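Local coordinates for protein methyltransferase (Streptococcus pyogenes, PDB 2ESR) that probably transfers methyl groups from S-adenosylmethionine to a substrate, as a putative methyltransferase with a Rossmann-like fold, at residues A21-I26 with G43-E48. Residues are numbered along the deposited sequence; the frame is centred on the assembly and turned at random.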
ATOM      1  N   ALA A  21      -4.153  -2.721  26.217  1.00 35.27           N
ATOM      2  CA  ALA A  21      -4.402  -1.430  26.849  1.00 34.11           C
ATOM      3  C   ALA A  21      -4.584  -0.345  25.793  1.00 32.41           C
ATOM      4  O   ALA A  21      -5.536   0.433  25.841  1.00 33.71           O
ATOM      5  CB  ALA A  21      -3.246  -1.071  27.762  1.00 34.73           C
ATOM      6  N   ILE A  22      -3.661  -0.293  24.840  1.00 28.18           N
ATOM      7  CA  ILE A  22      -3.734   0.697  23.779  1.00 26.09           C
ATOM      8  C   ILE A  22      -5.061   0.607  23.032  1.00 24.01           C
ATOM      9  O   ILE A  22      -5.757   1.605  22.855  1.00 21.81           O
ATOM     10  CB  ILE A  22      -2.583   0.508  22.771  1.00 27.90           C
ATOM     11  CG1 ILE A  22      -1.249   0.823  23.455  1.00 29.58           C
ATOM     12  CG2 ILE A  22      -2.809   1.389  21.546  1.00 28.32           C
ATOM     13  CD1 ILE A  22      -0.030   0.611  22.569  1.00 29.02           C
ATOM     14  N   PHE A  23      -5.424  -0.592  22.602  1.00 24.02           N
ATOM     15  CA  PHE A  23      -6.652  -0.731  21.847  1.00 23.99           C
ATOM     16  C   PHE A  23      -7.926  -0.525  22.640  1.00 25.45           C
ATOM     17  O   PHE A  23      -8.977  -0.275  22.057  1.00 24.86           O
ATOM     18  CB  PHE A  23      -6.646  -2.058  21.091  1.00 25.04           C
ATOM     19  CG  PHE A  23      -5.776  -2.019  19.870  1.00 24.89           C
ATOM     20  CD1 PHE A  23      -6.220  -1.382  18.712  1.00 24.12           C
ATOM     21  CD2 PHE A  23      -4.482  -2.530  19.901  1.00 27.38           C
ATOM     22  CE1 PHE A  23      -5.392  -1.247  17.606  1.00 24.32           C
ATOM     23  CE2 PHE A  23      -3.639  -2.401  18.797  1.00 26.92           C
ATOM     24  CZ  PHE A  23      -4.100  -1.754  17.644  1.00 24.55           C
ATOM     25  N   ASN A  24      -7.836  -0.610  23.964  1.00 25.97           N
ATOM     26  CA  ASN A  24      -9.011  -0.364  24.790  1.00 28.97           C
ATOM     27  C   ASN A  24      -9.212   1.144  24.836  1.00 28.18           C
ATOM     28  O   ASN A  24     -10.299   1.636  25.139  1.00 29.65           O
ATOM     29  CB  ASN A  24      -8.819  -0.910  26.209  1.00 29.70           C
ATOM     30  CG  ASN A  24      -8.998  -2.409  26.281  1.00 34.09           C
ATOM     31  OD1 ASN A  24      -9.841  -2.972  25.580  1.00 34.90           O
ATOM     32  ND2 ASN A  24      -8.222  -3.064  27.140  1.00 36.10           N
HETATM   33  N   MSE A  25      -8.151   1.874  24.518  1.00 27.76           N
HETATM   34  CA  MSE A  25      -8.196   3.330  24.506  1.00 27.20           C
HETATM   35  C   MSE A  25      -8.832   3.860  23.230  1.00 27.22           C
HETATM   36  O   MSE A  25      -9.635   4.795  23.264  1.00 29.26           O
HETATM   37  CB  MSE A  25      -6.787   3.914  24.588  1.00 28.69           C
HETATM   38  CG  MSE A  25      -6.063   3.735  25.893  1.00 31.41           C
HETATM   39 SE   MSE A  25      -4.293   4.510  25.732  1.00 35.68          SE
HETATM   40  CE  MSE A  25      -4.789   6.362  25.491  1.00 29.73           C
ATOM     41  N   ILE A  26      -8.461   3.258  22.104  1.00 25.06           N
ATOM     42  CA  ILE A  26      -8.939   3.701  20.801  1.00 24.10           C
ATOM     43  C   ILE A  26      -9.929   2.794  20.092  1.00 22.74           C
ATOM     44  O   ILE A  26     -10.536   3.202  19.104  1.00 23.08           O
ATOM     45  CB  ILE A  26      -7.764   3.905  19.836  1.00 22.95           C
ATOM     46  CG1 ILE A  26      -7.090   2.555  19.564  1.00 24.21           C
ATOM     47  CG2 ILE A  26      -6.766   4.884  20.435  1.00 27.38           C
ATOM     48  CD1 ILE A  26      -6.043   2.602  18.470  1.00 24.18           C
ATOM     49  N   GLY A  43       5.799  -3.830  13.353  1.00 23.57           N
ATOM     50  CA  GLY A  43       4.462  -3.708  12.793  1.00 23.41           C
ATOM     51  C   GLY A  43       3.335  -4.210  13.679  1.00 24.21           C
ATOM     52  O   GLY A  43       2.191  -4.295  13.239  1.00 22.31           O
ATOM     53  N   GLY A  44       3.654  -4.523  14.930  1.00 25.21           N
ATOM     54  CA  GLY A  44       2.660  -5.035  15.860  1.00 25.02           C
ATOM     55  C   GLY A  44       1.362  -4.256  15.987  1.00 23.80           C
ATOM     56  O   GLY A  44       0.286  -4.850  16.031  1.00 23.58           O
ATOM     57  N   LEU A  45       1.444  -2.930  16.043  1.00 23.29           N
ATOM     58  CA  LEU A  45       0.239  -2.116  16.175  1.00 22.87           C
ATOM     59  C   LEU A  45      -0.648  -2.165  14.936  1.00 21.42           C
ATOM     60  O   LEU A  45      -1.862  -2.310  15.050  1.00 19.75           O
ATOM     61  CB  LEU A  45       0.608  -0.666  16.491  1.00 24.36           C
ATOM     62  CG  LEU A  45       1.265  -0.476  17.863  1.00 27.08           C
ATOM     63  CD1 LEU A  45       1.631   0.984  18.064  1.00 29.93           C
ATOM     64  CD2 LEU A  45       0.304  -0.946  18.953  1.00 27.40           C
ATOM     65  N   ALA A  46      -0.043  -2.054  13.759  1.00 20.68           N
ATOM     66  CA  ALA A  46      -0.817  -2.088  12.522  1.00 21.42           C
ATOM     67  C   ALA A  46      -1.520  -3.433  12.359  1.00 22.17           C
ATOM     68  O   ALA A  46      -2.689  -3.496  11.982  1.00 20.86           O
ATOM     69  CB  ALA A  46       0.093  -1.828  11.321  1.00 22.40           C
ATOM     70  N   ILE A  47      -0.799  -4.510  12.653  1.00 22.43           N
ATOM     71  CA  ILE A  47      -1.351  -5.852  12.527  1.00 23.19           C
ATOM     72  C   ILE A  47      -2.522  -6.063  13.487  1.00 22.27           C
ATOM     73  O   ILE A  47      -3.563  -6.587  13.101  1.00 23.31           O
ATOM     74  CB  ILE A  47      -0.261  -6.910  12.784  1.00 24.37           C
ATOM     75  CG1 ILE A  47       0.840  -6.763  11.728  1.00 24.75           C
ATOM     76  CG2 ILE A  47      -0.862  -8.313  12.755  1.00 26.42           C
ATOM     77  CD1 ILE A  47       2.035  -7.654  11.947  1.00 28.03           C
ATOM     78  N   GLU A  48      -2.360  -5.633  14.731  1.00 21.24           N
ATOM     79  CA  GLU A  48      -3.430  -5.795  15.709  1.00 22.32           C
ATOM     80  C   GLU A  48      -4.638  -4.950  15.319  1.00 19.71           C
ATOM     81  O   GLU A  48      -5.777  -5.385  15.469  1.00 21.82           O
ATOM     82  CB  GLU A  48      -2.934  -5.409  17.103  1.00 23.65           C
ATOM     83  CG  GLU A  48      -3.938  -5.617  18.227  1.00 28.20           C
ATOM     84  CD  GLU A  48      -4.396  -7.059  18.362  1.00 32.66           C
ATOM     85  OE1 GLU A  48      -3.560  -7.975  18.198  1.00 34.63           O
ATOM     86  OE2 GLU A  48      -5.592  -7.279  18.650  1.00 33.69           O
TER
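Ile22 O, the carbonyl of a residue whose side chain packs on Leu45, accepts two backbone bonds, from Met25 N at 2.9 Å and Ile26 N at 3.3 Å. Next to it, Phe23 reaches from helix 19-26 to helix 44-51 and meets the aliphatic part of Glu48 obliquely, its CE2 3.3 Å from Glu48 CG. With CG anti to the backbone N (chi1 -176°), the glutamate sets CB and CG against CE2, and a bend at chi2 (59°) turns away the carboxylate, whose plane stands 64° from the ring. Glu48 OE2 forms a salt bridge with Arg52, and OE1 a long, weak ion pair with Arg19. The Phe23 ring turns its edge to the backbone, CZ lying 3.5 Å from Leu45 O, near the ring plane. Leu45 extends toward helix 19-26, its CD2 4.0 Å from Ile22 CD1 and 4.2 Å from Phe23 CE2. No hydrogen bond links residues 21-26 to 43-48, though Arg19 NH1 bonds Gly44 O. Phe105 of strand 101-106 touches both Phe23 and Leu45, placing the contact against the central sheet. Helix 44-51 follows strand 34-38 through a turn with Gly43 as N-cap, resembling the glycine-rich turn that usually binds S-adenosylmethionine in Rossmann-like methyltransferases.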